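Local atomic coordinates of peptide-binding protein (Photobacterium damsela subsp. piscicida, PDB entry 6SQX), a protein that probably acts as a cysteine endopeptidase of the NlpC/P60 family that cleaves the peptidoglycan of potentially competing bacteria. Residues S116-S121 against T156-Y161. Sequence-based numbering, arbitrary orientation.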
loop_
_atom_site.group_PDB
_atom_site.type_symbol
_atom_site.label_atom_id
_atom_site.label_comp_id
_atom_site.label_asym_id
_atom_site.label_seq_id
_atom_site.Cartn_x
_atom_site.Cartn_y
_atom_site.Cartn_z
ATOM N N SER A 116 30.995 6.654 -4.308
ATOM C CA SER A 116 30.685 8.074 -4.168
ATOM C C SER A 116 29.910 8.637 -5.358
ATOM O O SER A 116 29.194 9.634 -5.200
ATOM C CB SER A 116 31.982 8.856 -3.983
ATOM O OG SER A 116 32.913 8.469 -4.978
ATOM N N ASN A 117 30.025 8.020 -6.535
ATOM C CA ASN A 117 29.415 8.536 -7.751
ATOM C C ASN A 117 28.282 7.652 -8.274
ATOM O O ASN A 117 27.934 7.744 -9.454
ATOM C CB ASN A 117 30.492 8.648 -8.824
ATOM C CG ASN A 117 31.011 7.282 -9.251
ATOM O OD1 ASN A 117 30.840 6.279 -8.530
ATOM N ND2 ASN A 117 31.636 7.228 -10.428
ATOM N N TRP A 118 27.704 6.789 -7.432
ATOM C CA TRP A 118 26.839 5.738 -7.964
ATOM C C TRP A 118 25.559 6.275 -8.603
ATOM O O TRP A 118 25.002 5.612 -9.480
ATOM C CB TRP A 118 26.523 4.700 -6.887
ATOM C CG TRP A 118 25.397 5.088 -6.035
ATOM C CD1 TRP A 118 25.401 6.034 -5.046
ATOM C CD2 TRP A 118 24.060 4.544 -6.075
ATOM N NE1 TRP A 118 24.145 6.103 -4.463
ATOM C CE2 TRP A 118 23.309 5.210 -5.085
ATOM C CE3 TRP A 118 23.437 3.552 -6.845
ATOM C CZ2 TRP A 118 21.956 4.927 -4.849
ATOM C CZ3 TRP A 118 22.102 3.256 -6.599
ATOM C CH2 TRP A 118 21.369 3.951 -5.622
ATOM N N VAL A 119 25.094 7.464 -8.209
ATOM C CA VAL A 119 23.903 8.041 -8.828
ATOM C C VAL A 119 24.183 8.524 -10.249
ATOM O O VAL A 119 23.255 8.621 -11.065
ATOM C CB VAL A 119 23.335 9.155 -7.923
ATOM C CG1 VAL A 119 22.029 9.714 -8.468
ATOM C CG2 VAL A 119 23.133 8.635 -6.502
ATOM N N ASN A 120 25.445 8.827 -10.572
ATOM C CA ASN A 120 25.741 9.431 -11.869
ATOM C C ASN A 120 25.273 8.546 -13.019
ATOM O O ASN A 120 24.643 9.027 -13.968
ATOM C CB ASN A 120 27.228 9.763 -11.997
ATOM C CG ASN A 120 27.620 10.909 -11.113
ATOM O OD1 ASN A 120 26.750 11.514 -10.476
ATOM N ND2 ASN A 120 28.909 11.226 -11.060
ATOM N N SER A 121 25.559 7.243 -12.945
ATOM C CA SER A 121 25.162 6.350 -14.030
ATOM C C SER A 121 23.646 6.267 -14.133
ATOM O O SER A 121 23.091 6.178 -15.236
ATOM C CB SER A 121 25.772 4.964 -13.818
ATOM O OG SER A 121 25.064 4.234 -12.829
ATOM N N THR A 156 16.591 1.498 -10.964
ATOM C CA THR A 156 17.623 0.579 -10.505
ATOM C C THR A 156 16.992 -0.412 -9.549
ATOM O O THR A 156 16.066 -0.066 -8.801
ATOM C CB THR A 156 18.785 1.304 -9.786
ATOM O OG1 THR A 156 19.809 0.367 -9.385
ATOM C CG2 THR A 156 18.290 2.057 -8.558
ATOM N N SER A 157 17.482 -1.648 -9.621
ATOM C CA SER A 157 17.130 -2.666 -8.645
ATOM C C SER A 157 18.043 -2.631 -7.431
ATOM O O SER A 157 17.786 -3.353 -6.455
ATOM C CB SER A 157 17.153 -4.054 -9.286
ATOM O OG SER A 157 18.423 -4.319 -9.849
ATOM N N ASP A 158 19.089 -1.819 -7.470
ATOM C CA ASP A 158 19.983 -1.710 -6.331
ATOM C C ASP A 158 19.282 -0.910 -5.249
ATOM O O ASP A 158 18.370 -0.124 -5.535
ATOM C CB ASP A 158 21.252 -0.989 -6.762
ATOM C CG ASP A 158 22.442 -1.291 -5.842
ATOM O OD1 ASP A 158 22.271 -2.079 -4.874
ATOM O OD2 ASP A 158 23.553 -0.759 -6.079
ATOM N N ALA A 159 19.655 -1.180 -3.995
ATOM C CA ALA A 159 19.011 -0.593 -2.828
ATOM C C ALA A 159 19.744 0.656 -2.380
ATOM O O ALA A 159 20.928 0.860 -2.697
ATOM C CB ALA A 159 19.011 -1.593 -1.666
ATOM N N PHE A 160 19.032 1.475 -1.588
ATOM C CA PHE A 160 19.673 2.478 -0.725
ATOM C C PHE A 160 19.197 2.203 0.694
ATOM O O PHE A 160 18.039 2.502 1.024
ATOM C CB PHE A 160 19.332 3.928 -1.107
ATOM C CG PHE A 160 20.057 4.940 -0.254
ATOM C CD1 PHE A 160 19.558 5.327 0.983
ATOM C CD2 PHE A 160 21.253 5.460 -0.670
ATOM C CE1 PHE A 160 20.240 6.217 1.797
ATOM C CE2 PHE A 160 21.951 6.361 0.135
ATOM C CZ PHE A 160 21.435 6.739 1.369
ATOM N N TYR A 161 20.083 1.619 1.502
ATOM C CA TYR A 161 19.867 1.406 2.925
ATOM C C TYR A 161 20.702 2.392 3.722
ATOM O O TYR A 161 21.810 2.761 3.320
ATOM C CB TYR A 161 20.326 0.007 3.336
ATOM C CG TYR A 161 19.534 -1.119 2.736
ATOM C CD1 TYR A 161 18.184 -1.329 3.095
ATOM C CD2 TYR A 161 20.153 -2.021 1.877
ATOM C CE1 TYR A 161 17.455 -2.383 2.553
ATOM C CE2 TYR A 161 19.453 -3.121 1.361
ATOM C CZ TYR A 161 18.096 -3.276 1.682
ATOM O OH TYR A 161 17.382 -4.341 1.172
#
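T156 and W118 open the contact: the methyl CG2 of T156 stands 4.5 Å from W118 CZ3, on the benzo side of an indole that a chi1 of 84° swings toward the loop. While CG2 of T156 faces the indole, its OG1 turns back to its own chain and accepts from D158 N at 3.0 Å, the i to i+2 bond that makes an ST turn; an N-H...O angle of 157° shows it is fairly straight. D158 follows, its OD2 4.3 Å from W118 CZ3 in an oblique approach, a distance of loose van der Waals packing. Its other oxygen, OD1, receives A159 N at 2.9 Å in a bent bond (132°) met from above the carboxylate plane, and also K109 N, so two backbone amides anchor the group. This loop, between strands 149-152 and 177-181, is part of the SH3b1-type SH3 domain region and packs against the indole of W118. A159 contributes its carbonyl: A159 O is 4.3 Å from W118 CH2 and hydrogen-bonded to H114 NE2, whose ring stacks on the indole. At F160, CD2 reaches W118 CZ2 at 4.3 Å, the indole atom lying at the phenyl edge, near its plane; Y101 of helix 90-102 meets the same phenyl ring.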